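Local coordinates for protein secretion chaperonin CsaA (Picrophilus torridus, PDB 5ZDI) that probably binds tRNA through an OB-fold domain and is thought to act as a protein-secretion chaperone, at residues Gln49-Tyr53 / Asp90-Leu94; Ile16-Asp22 / Lys55-Lys61; Ile10-Ile16 / Glu101-Ile106. One frame throughout, in Å; residues are numbered along the deposited sequence. Where two conformers were deposited one is given.

Contact 1 (Gln49-Tyr53 / Asp90-Leu94); sequences QITNY and DGVKL. With GOL (glycerol), chain C.
Tyr53 lies with its ring against Leu94, and this end of the contact is closely packed while the other is wet. CD1 of Leu94 sits over one face of the ring, offset toward the rim, in a CH-pi contact 4.3 Å from the centroid of Tyr53. Ile50 continues the apolar side: its CG2 meets CG1 of Val92 at 3.8 Å and also touches CD2 of Leu94, whose side chain it crosses at about a right angle. At the ring's hydroxyl, Leu94 N donates to Tyr53 OH over 2.9 Å in a bent bond (146°), and Asp98 of the second subunit is hydrogen-bonded to the same oxygen. Replacing Tyr53 by alanine would probably cost Leu94 N its hydroxyl acceptor and Asp98 of the second subunit one of its partners, and open a gap beside Leu94 CD1. Within the OB-fold domain, a type I beta turn from Ile50 to Tyr53, following strand 43-48, is fastened to the start of strand 91-97. Toward solvent the links become polar and run partly through water and glycerol. Asn52, with CG between its backbone N and carbonyl carbon (chi1 48°), sends ND2 to Val92 O at 2.8 Å, almost straight at 176° and in its own amide plane, while its OD1 accepts a hydrogen bond from a water that in turn accepts from Val92 N. A glycerol, probably left from crystallisation, lies over the opposite face of Tyr53; its O1 accepts from Asn52 ND2 and, at 2.8 Å, from Lys93 NZ. That lysine also salt-bridges Asp90 OD2, from above the carboxylate plane.

Contact 2 (Ile16-Asp22 / Lys55-Lys61); sequences IIKEVSD and KDELINK
A short, weakly bonded helix, about 55-58, and the type II turn that follows it, Leu58 to Lys61, lie along strand 12-22 of the OB-fold sheet. Ile17 makes two backbone bonds to the turn: its N donates to Lys61 O at 3.0 Å, and its O accepts from Asn60 N at 2.7 Å. The pairing leads into strand 62-66, the antiparallel neighbour of 12-22, so the turn delivers the chain into the sheet. Close by is a classic beta bulge, where Lys18 and Glu19 both face Lys34 of strand 31-36. From the bulge the Lys18 chain, folded at chi2 and chi3 (-61° and -65°), curls back so that NZ reaches Asn60 OD1 at 2.6 Å, in the carbonyl plane and on a lone pair. Val20 and Ile17 form the apolar middle: Val20 CG2 touches Leu58 CB at 4.0 Å and also Ile59 CD1, Ile17 CD1 lies against the same Leu58 CB, and Val20 CG1 rests on the aliphatic CG of Lys55. Beyond, the Lys55 chain runs out to Asp22, where NZ salt-bridges OD2 at 2.9 Å from well above the carboxylate plane. A water accepting from Asp22 N and Lys55 NZ adds a second link.

Contact 3 (Ile10-Ile16 / Glu101-Ile106); sequences IDIRVGI and EPGDKI
Asp11 OD1 is shared by two cations, Arg13 and Lys105, arriving from opposite faces of the carboxylate plane. Arg13 grips the acid side-on: NE bonds OD1 of Asp11 at 2.8 Å, in the guanidinium plane, while NH2 takes the syn lone pair of OD2. Its chain bends at chi2 (-60°), bringing NH1 to Gly103 O at 2.8 Å, in the carbonyl plane, so three bonds fix the guanidinium's rotation. Lys105 reaches the acid extended until chi4 turns (72°), and its NZ lies 2.8 Å from Asp11 OD1. The shared carboxylate probably offsets the like charges of Arg13 and Lys105. These side chains flank the single beta bridge between Arg13 and Lys105, where strand 12-22 of the OB-fold sheet meets the short, weakly bonded C-terminal strand at about 105-106, which pairs antiparallel with a strand of the second subunit. On the buried side Ile106 CD1 meets Val14 CG2 at 4.1 Å, and Ile12 CG2 packs on Ile106 CG1. The type II turn from Glu101 to Asp104 puts Gly103 where a side chain would strike the preceding carbonyl; its N donates to Val14 O. Within the same turn, Pro102 CG presses on Ile16 CG2 at 3.5 Å.

How the contacts relate
Strand 12-22 joins contacts 2 and 3, which share Ile16 but otherwise do not touch; their centres are about 17 Å apart. Contact 1 meets contact 2 directly, with centres about 13 Å apart: Leu58 of the short helix fits among Ile50, Tyr53 and Leu94, its CD1 lying 3.7 Å from Ile50 CD1, and Leu94 CD1 comes within 3.4 Å of Lys61 CE. Contacts 1 and 3 do not touch. Their nearest atoms are about 9 Å apart and they lie on opposite sides of the chain's centre, yet both reach the second subunit. There Asp98 of the second subunit ties contacts 1 and 2 together, hydrogen-bonded to Tyr53 and salt-bridged to Lys61.

Contact 1 (Gln49-Tyr53 / Asp90-Leu94)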
loop_
_atom_site.group_PDB
_atom_site.type_symbol
_atom_site.label_atom_id
_atom_site.label_comp_id
_atom_site.label_asym_id
_atom_site.label_seq_id
_atom_site.Cartn_x
_atom_site.Cartn_y
_atom_site.Cartn_z
ATOM N N GLN A 49 13.387 -1.127 -7.974
ATOM C CA GLN A 49 14.675 -0.806 -7.311
ATOM C C GLN A 49 14.666 -1.318 -5.899
ATOM O O GLN A 49 14.714 -0.530 -4.918
ATOM C CB GLN A 49 14.915 0.711 -7.365
ATOM C CG GLN A 49 15.107 1.161 -8.792
ATOM C CD GLN A 49 15.005 2.645 -8.926
ATOM O OE1 GLN A 49 15.628 3.357 -8.151
ATOM N NE2 GLN A 49 14.365 3.094 -9.970
ATOM N N ILE A 50 14.675 -2.640 -5.797
ATOM C CA ILE A 50 14.584 -3.370 -4.530
ATOM C C ILE A 50 15.732 -4.394 -4.348
ATOM O O ILE A 50 15.599 -5.442 -3.710
ATOM C CB ILE A 50 13.217 -3.997 -4.324
ATOM C CG1 ILE A 50 12.900 -4.964 -5.460
ATOM C CG2 ILE A 50 12.137 -2.902 -4.214
ATOM C CD1 ILE A 50 11.563 -5.748 -5.261
ATOM N N THR A 51 16.909 -4.049 -4.877
ATOM C CA THR A 51 18.024 -4.986 -4.811
ATOM C C THR A 51 18.668 -5.084 -3.424
ATOM O O THR A 51 19.619 -5.855 -3.223
ATOM C CB THR A 51 19.115 -4.671 -5.866
ATOM O OG1 THR A 51 19.760 -3.433 -5.521
ATOM C CG2 THR A 51 18.500 -4.580 -7.156
ATOM N N ASN A 52 18.181 -4.315 -2.456
ATOM C CA ASN A 52 18.425 -4.624 -1.070
ATOM C C ASN A 52 17.884 -5.953 -0.624
ATOM O O ASN A 52 18.374 -6.555 0.360
ATOM C CB ASN A 52 17.954 -3.478 -0.133
ATOM C CG ASN A 52 16.494 -2.946 -0.422
ATOM O OD1 ASN A 52 16.116 -2.685 -1.609
ATOM N ND2 ASN A 52 15.699 -2.699 0.693
ATOM N N TYR A 53 16.868 -6.474 -1.351
ATOM C CA TYR A 53 16.386 -7.809 -1.107
ATOM C C TYR A 53 17.188 -8.760 -2.015
ATOM O O TYR A 53 17.397 -8.439 -3.169
ATOM C CB TYR A 53 14.933 -7.949 -1.475
ATOM C CG TYR A 53 13.948 -7.214 -0.598
ATOM C CD1 TYR A 53 13.783 -5.803 -0.740
ATOM C CD2 TYR A 53 13.072 -7.882 0.233
ATOM C CE1 TYR A 53 12.882 -5.121 0.050
ATOM C CE2 TYR A 53 12.155 -7.205 1.018
ATOM C CZ TYR A 53 12.073 -5.827 0.905
ATOM O OH TYR A 53 11.140 -5.107 1.671
ATOM N N ASP A 90 16.739 2.720 5.533
ATOM C CA ASP A 90 17.417 1.449 5.169
ATOM C C ASP A 90 17.039 0.967 3.707
ATOM O O ASP A 90 17.028 -0.226 3.443
ATOM C CB ASP A 90 17.084 0.431 6.290
ATOM C CG ASP A 90 17.900 -0.901 6.217
ATOM O OD1 ASP A 90 19.115 -0.820 5.891
ATOM O OD2 ASP A 90 17.330 -2.030 6.495
ATOM N N GLY A 91 16.805 1.893 2.759
ATOM C CA GLY A 91 16.303 1.553 1.452
ATOM C C GLY A 91 14.768 1.326 1.343
ATOM O O GLY A 91 13.997 1.558 2.293
ATOM N N VAL A 92 14.389 0.880 0.169
ATOM C CA VAL A 92 13.014 0.634 -0.157
ATOM C C VAL A 92 12.556 -0.624 0.597
ATOM O O VAL A 92 13.124 -1.672 0.453
ATOM C CB VAL A 92 12.825 0.493 -1.648
ATOM C CG1 VAL A 92 11.371 0.130 -2.009
ATOM C CG2 VAL A 92 13.178 1.820 -2.366
ATOM N N LYS A 93 11.420 -0.518 1.303
ATOM C CA LYS A 93 10.846 -1.647 2.024
ATOM C C LYS A 93 9.462 -1.878 1.428
ATOM O O LYS A 93 8.549 -1.041 1.562
ATOM C CB LYS A 93 10.736 -1.325 3.489
ATOM C CG LYS A 93 12.079 -1.144 4.157
ATOM C CD LYS A 93 12.808 -2.492 4.399
ATOM C CE LYS A 93 14.094 -2.217 5.157
ATOM N NZ LYS A 93 14.876 -3.412 5.392
ATOM N N LEU A 94 9.307 -3.026 0.802
ATOM C CA LEU A 94 8.022 -3.400 0.191
ATOM C C LEU A 94 6.855 -3.336 1.163
ATOM O O LEU A 94 6.954 -3.744 2.341
ATOM C CB LEU A 94 8.045 -4.804 -0.410
ATOM C CG LEU A 94 9.039 -4.908 -1.593
ATOM C CD1 LEU A 94 9.261 -6.384 -1.919
ATOM C CD2 LEU A 94 8.552 -4.056 -2.790
HETATM C C1 GOL C . 15.653 -5.577 2.661
HETATM O O1 GOL C . 16.196 -4.312 3.111
HETATM C C2 GOL C . 15.525 -6.526 3.830
HETATM O O2 GOL C . 14.638 -5.993 4.828
HETATM C C3 GOL C . 14.959 -7.857 3.381
HETATM O O3 GOL C . 15.000 -8.722 4.513
HETATM O O HOH W 1 16.325 0.117 -2.043
#

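Contact 2 (Ile16-Asp22 / Lys55-Lys61)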
loop_
_atom_site.group_PDB
_atom_site.type_symbol
_atom_site.label_atom_id
_atom_site.label_comp_id
_atom_site.label_asym_id
_atom_site.label_seq_id
_atom_site.Cartn_x
_atom_site.Cartn_y
_atom_site.Cartn_z
ATOM N N ILE A 16 1.753 -11.630 -6.468
ATOM C CA ILE A 16 2.793 -12.520 -5.886
ATOM C C ILE A 16 3.923 -12.612 -6.892
ATOM O O ILE A 16 3.716 -12.908 -8.097
ATOM C CB ILE A 16 2.232 -13.900 -5.511
ATOM C CG1 ILE A 16 3.318 -14.805 -4.905
ATOM C CG2 ILE A 16 1.630 -14.591 -6.718
ATOM C CD1 ILE A 16 2.782 -15.967 -4.102
ATOM N N ILE A 17 5.145 -12.361 -6.422
ATOM C CA ILE A 17 6.276 -12.427 -7.297
ATOM C C ILE A 17 6.598 -13.907 -7.607
ATOM O O ILE A 17 6.803 -14.721 -6.680
ATOM C CB ILE A 17 7.504 -11.722 -6.661
ATOM C CG1 ILE A 17 7.222 -10.213 -6.472
ATOM C CG2 ILE A 17 8.724 -11.952 -7.474
ATOM C CD1 ILE A 17 8.206 -9.471 -5.597
ATOM N N LYS A 18 6.762 -14.221 -8.886
ATOM C CA LYS A 18 7.054 -15.589 -9.322
ATOM C C LYS A 18 8.425 -15.802 -9.928
ATOM O O LYS A 18 8.915 -16.921 -9.868
ATOM C CB LYS A 18 5.991 -16.134 -10.265
ATOM C CG LYS A 18 4.577 -16.063 -9.718
ATOM C CD LYS A 18 4.336 -16.852 -8.442
ATOM C CE LYS A 18 4.484 -18.362 -8.612
ATOM N NZ LYS A 18 3.962 -19.007 -7.444
ATOM N N GLU A 19 9.020 -14.800 -10.508
ATOM C CA GLU A 19 10.358 -14.878 -11.080
ATOM C C GLU A 19 11.071 -13.548 -10.855
ATOM O O GLU A 19 10.420 -12.466 -10.832
ATOM C CB GLU A 19 10.303 -15.130 -12.581
ATOM C CG GLU A 19 9.702 -16.442 -12.941
ATOM C CD GLU A 19 10.117 -16.881 -14.354
ATOM O OE1 GLU A 19 10.088 -18.106 -14.581
ATOM O OE2 GLU A 19 10.476 -15.996 -15.171
ATOM N N VAL A 20 12.382 -13.596 -10.675
ATOM C CA VAL A 20 13.173 -12.383 -10.441
ATOM C C VAL A 20 14.457 -12.509 -11.240
ATOM O O VAL A 20 15.071 -13.574 -11.155
ATOM C CB VAL A 20 13.605 -12.204 -8.989
ATOM C CG1 VAL A 20 14.341 -10.842 -8.802
ATOM C CG2 VAL A 20 12.448 -12.268 -8.062
ATOM N N SER A 21 14.849 -11.451 -11.974
ATOM C CA SER A 21 16.139 -11.458 -12.674
ATOM C C SER A 21 16.788 -10.079 -12.545
ATOM O O SER A 21 16.155 -9.121 -12.237
ATOM C CB SER A 21 15.968 -11.836 -14.174
ATOM O OG SER A 21 15.323 -10.817 -14.928
ATOM N N ASP A 22 18.104 -10.001 -12.784
ATOM C CA ASP A 22 18.741 -8.687 -12.780
ATOM C C ASP A 22 18.329 -7.848 -13.974
ATOM O O ASP A 22 18.248 -8.367 -15.088
ATOM C CB ASP A 22 20.281 -8.777 -12.676
ATOM C CG ASP A 22 20.727 -9.425 -11.410
ATOM O OD1 ASP A 22 20.315 -8.965 -10.338
ATOM O OD2 ASP A 22 21.560 -10.347 -11.433
ATOM N N LYS A 55 17.285 -12.085 -4.347
ATOM C CA LYS A 55 16.288 -12.660 -5.238
ATOM C C LYS A 55 15.449 -13.691 -4.496
ATOM O O LYS A 55 14.217 -13.686 -4.603
ATOM C CB LYS A 55 16.936 -13.208 -6.481
ATOM C CG LYS A 55 17.588 -12.136 -7.364
ATOM C CD LYS A 55 18.098 -12.753 -8.676
ATOM C CE LYS A 55 19.549 -12.339 -8.959
ATOM N NZ LYS A 55 20.166 -12.649 -10.314
ATOM N N ASP A 56 16.085 -14.577 -3.727
ATOM C CA ASP A 56 15.336 -15.586 -2.991
ATOM C C ASP A 56 14.381 -15.062 -1.932
ATOM O O ASP A 56 13.410 -15.733 -1.630
ATOM C CB ASP A 56 16.274 -16.659 -2.410
ATOM C CG ASP A 56 16.764 -17.653 -3.479
ATOM O OD1 ASP A 56 15.922 -18.265 -4.187
ATOM O OD2 ASP A 56 17.987 -17.841 -3.584
ATOM N N GLU A 57 14.596 -13.854 -1.433
ATOM C CA GLU A 57 13.625 -13.191 -0.557
ATOM C C GLU A 57 12.381 -12.722 -1.245
ATOM O O GLU A 57 11.380 -12.584 -0.594
ATOM C CB GLU A 57 14.245 -12.046 0.200
ATOM C CG GLU A 57 15.489 -12.533 1.002
ATOM C CD GLU A 57 16.139 -11.349 1.690
ATOM O OE1 GLU A 57 16.588 -10.364 1.091
ATOM O OE2 GLU A 57 16.175 -11.401 2.885
ATOM N N LEU A 58 12.401 -12.588 -2.571
ATOM C CA LEU A 58 11.255 -12.048 -3.255
ATOM C C LEU A 58 10.392 -13.161 -3.874
ATOM O O LEU A 58 9.236 -12.957 -4.159
ATOM C CB LEU A 58 11.720 -11.055 -4.315
ATOM C CG LEU A 58 12.519 -9.886 -3.870
ATOM C CD1 LEU A 58 13.115 -9.089 -5.016
ATOM C CD2 LEU A 58 11.605 -8.954 -3.048
ATOM N N ILE A 59 10.968 -14.326 -4.166
ATOM C CA ILE A 59 10.174 -15.426 -4.758
ATOM C C ILE A 59 9.011 -15.794 -3.842
ATOM O O ILE A 59 9.165 -16.065 -2.612
ATOM C CB ILE A 59 11.071 -16.630 -5.015
ATOM C CG1 ILE A 59 12.175 -16.246 -6.028
ATOM C CG2 ILE A 59 10.261 -17.846 -5.425
ATOM C CD1 ILE A 59 11.692 -16.241 -7.450
ATOM N N ASN A 60 7.819 -15.853 -4.455
ATOM C CA ASN A 60 6.603 -16.067 -3.724
ATOM C C ASN A 60 6.238 -15.100 -2.617
ATOM O O ASN A 60 5.376 -15.382 -1.767
ATOM C CB ASN A 60 6.469 -17.584 -3.330
ATOM C CG ASN A 60 6.230 -18.441 -4.591
ATOM O OD1 ASN A 60 5.309 -18.087 -5.424
ATOM N ND2 ASN A 60 7.081 -19.476 -4.819
ATOM N N LYS A 61 6.806 -13.891 -2.669
ATOM C CA LYS A 61 6.382 -12.816 -1.793
ATOM C C LYS A 61 5.143 -12.082 -2.317
ATOM O O LYS A 61 5.107 -11.703 -3.514
ATOM C CB LYS A 61 7.549 -11.819 -1.631
ATOM C CG LYS A 61 7.381 -10.868 -0.479
ATOM C CD LYS A 61 8.480 -9.839 -0.523
ATOM C CE LYS A 61 8.285 -8.611 0.414
ATOM N NZ LYS A 61 8.069 -8.975 1.762
HETATM O O HOH W 2 19.460 -12.505 -13.129
#

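Contact 3 (Ile10-Ile16 / Glu101-Ile106)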
loop_
_atom_site.group_PDB
_atom_site.type_symbol
_atom_site.label_atom_id
_atom_site.label_comp_id
_atom_site.label_asym_id
_atom_site.label_seq_id
_atom_site.Cartn_x
_atom_site.Cartn_y
_atom_site.Cartn_z
ATOM N N ILE A 10 -7.165 4.888 -9.020
ATOM C CA ILE A 10 -5.994 4.002 -9.003
ATOM C C ILE A 10 -6.414 2.551 -8.649
ATOM O O ILE A 10 -7.108 2.302 -7.684
ATOM C CB ILE A 10 -4.888 4.444 -7.992
ATOM C CG1 ILE A 10 -4.704 5.970 -7.908
ATOM C CG2 ILE A 10 -3.557 3.766 -8.377
ATOM C CD1 ILE A 10 -4.297 6.631 -9.176
ATOM N N ASP A 11 -6.013 1.627 -9.487
ATOM C CA ASP A 11 -6.295 0.235 -9.312
ATOM C C ASP A 11 -5.107 -0.451 -8.634
ATOM O O ASP A 11 -4.056 -0.667 -9.276
ATOM C CB ASP A 11 -6.669 -0.430 -10.627
ATOM C CG ASP A 11 -7.329 -1.810 -10.406
ATOM O OD1 ASP A 11 -7.554 -2.205 -9.234
ATOM O OD2 ASP A 11 -7.717 -2.463 -11.408
ATOM N N ILE A 12 -5.264 -0.722 -7.347
ATOM C CA ILE A 12 -4.140 -1.281 -6.555
ATOM C C ILE A 12 -4.506 -2.704 -6.179
ATOM O O ILE A 12 -5.617 -2.944 -5.599
ATOM C CB ILE A 12 -3.801 -0.434 -5.351
ATOM C CG1 ILE A 12 -3.584 1.020 -5.785
ATOM C CG2 ILE A 12 -2.617 -1.036 -4.601
ATOM C CD1 ILE A 12 -3.378 1.985 -4.632
ATOM N N ARG A 13 -3.636 -3.648 -6.566
ATOM C CA ARG A 13 -3.866 -5.089 -6.275
ATOM C C ARG A 13 -2.792 -5.763 -5.489
ATOM O O ARG A 13 -1.596 -5.431 -5.618
ATOM C CB ARG A 13 -4.012 -5.821 -7.570
ATOM C CG ARG A 13 -5.139 -5.347 -8.483
ATOM C CD ARG A 13 -6.539 -5.445 -7.848
ATOM N NE ARG A 13 -7.468 -4.973 -8.904
ATOM C CZ ARG A 13 -8.101 -5.768 -9.772
ATOM N NH1 ARG A 13 -8.208 -7.082 -9.537
ATOM N NH2 ARG A 13 -8.770 -5.204 -10.803
ATOM N N VAL A 14 -3.177 -6.873 -4.863
ATOM C CA VAL A 14 -2.227 -7.829 -4.369
ATOM C C VAL A 14 -1.703 -8.640 -5.538
ATOM O O VAL A 14 -2.470 -9.000 -6.455
ATOM C CB VAL A 14 -2.910 -8.773 -3.392
ATOM C CG1 VAL A 14 -1.976 -9.850 -2.909
ATOM C CG2 VAL A 14 -3.505 -7.980 -2.213
ATOM N N GLY A 15 -0.406 -8.830 -5.536
ATOM C CA GLY A 15 0.259 -9.673 -6.528
ATOM C C GLY A 15 1.243 -10.610 -5.797
ATOM O O GLY A 15 1.560 -10.326 -4.683
ATOM N N ILE A 16 1.753 -11.630 -6.468
ATOM C CA ILE A 16 2.793 -12.520 -5.886
ATOM C C ILE A 16 3.923 -12.612 -6.892
ATOM O O ILE A 16 3.716 -12.908 -8.097
ATOM C CB ILE A 16 2.232 -13.900 -5.511
ATOM C CG1 ILE A 16 3.318 -14.805 -4.905
ATOM C CG2 ILE A 16 1.630 -14.591 -6.718
ATOM C CD1 ILE A 16 2.782 -15.967 -4.102
ATOM N N GLU A 101 -5.200 -12.942 -1.619
ATOM C CA GLU A 101 -4.824 -13.649 -2.818
ATOM C C GLU A 101 -4.465 -12.687 -3.929
ATOM O O GLU A 101 -4.984 -11.605 -4.019
ATOM C CB GLU A 101 -5.924 -14.651 -3.210
ATOM C CG GLU A 101 -6.144 -15.817 -2.203
ATOM C CD GLU A 101 -4.874 -16.671 -1.956
ATOM O OE1 GLU A 101 -3.989 -16.775 -2.840
ATOM O OE2 GLU A 101 -4.667 -17.166 -0.817
ATOM N N PRO A 102 -3.603 -13.121 -4.859
ATOM C CA PRO A 102 -3.350 -12.309 -6.060
ATOM C C PRO A 102 -4.599 -11.863 -6.817
ATOM O O PRO A 102 -5.521 -12.701 -7.008
ATOM C CB PRO A 102 -2.485 -13.266 -6.882
ATOM C CG PRO A 102 -1.753 -14.061 -5.919
ATOM C CD PRO A 102 -2.782 -14.331 -4.836
ATOM N N GLY A 103 -4.713 -10.556 -7.118
ATOM C CA GLY A 103 -5.910 -9.932 -7.718
ATOM C C GLY A 103 -6.840 -9.314 -6.706
ATOM O O GLY A 103 -7.676 -8.473 -7.110
ATOM N N ASP A 104 -6.619 -9.592 -5.419
ATOM C CA ASP A 104 -7.421 -8.871 -4.396
ATOM C C ASP A 104 -7.131 -7.385 -4.478
ATOM O O ASP A 104 -5.973 -6.954 -4.708
ATOM C CB ASP A 104 -7.202 -9.400 -2.989
ATOM C CG ASP A 104 -7.892 -10.740 -2.750
ATOM O OD1 ASP A 104 -8.710 -11.142 -3.652
ATOM O OD2 ASP A 104 -7.546 -11.356 -1.704
ATOM N N LYS A 105 -8.184 -6.582 -4.258
ATOM C CA LYS A 105 -8.136 -5.123 -4.487
ATOM C C LYS A 105 -8.040 -4.366 -3.211
ATOM O O LYS A 105 -8.684 -4.675 -2.223
ATOM C CB LYS A 105 -9.352 -4.643 -5.275
ATOM C CG LYS A 105 -9.290 -3.228 -5.738
ATOM C CD LYS A 105 -10.264 -2.974 -6.914
ATOM C CE LYS A 105 -10.502 -1.484 -7.112
ATOM N NZ LYS A 105 -9.337 -0.770 -7.678
ATOM N N ILE A 106 -7.239 -3.295 -3.257
ATOM C CA ILE A 106 -7.103 -2.436 -2.097
ATOM C C ILE A 106 -8.315 -1.494 -2.042
ATOM O O ILE A 106 -8.666 -0.881 -3.029
ATOM C CB ILE A 106 -5.730 -1.656 -2.094
ATOM C CG1 ILE A 106 -4.603 -2.561 -1.543
ATOM C CG2 ILE A 106 -5.859 -0.359 -1.266
ATOM C CD1 ILE A 106 -4.431 -3.951 -2.141
HETATM O O HOH W 3 -7.631 -0.042 -5.471
HETATM O O HOH W 4 -9.689 1.508 -9.429
#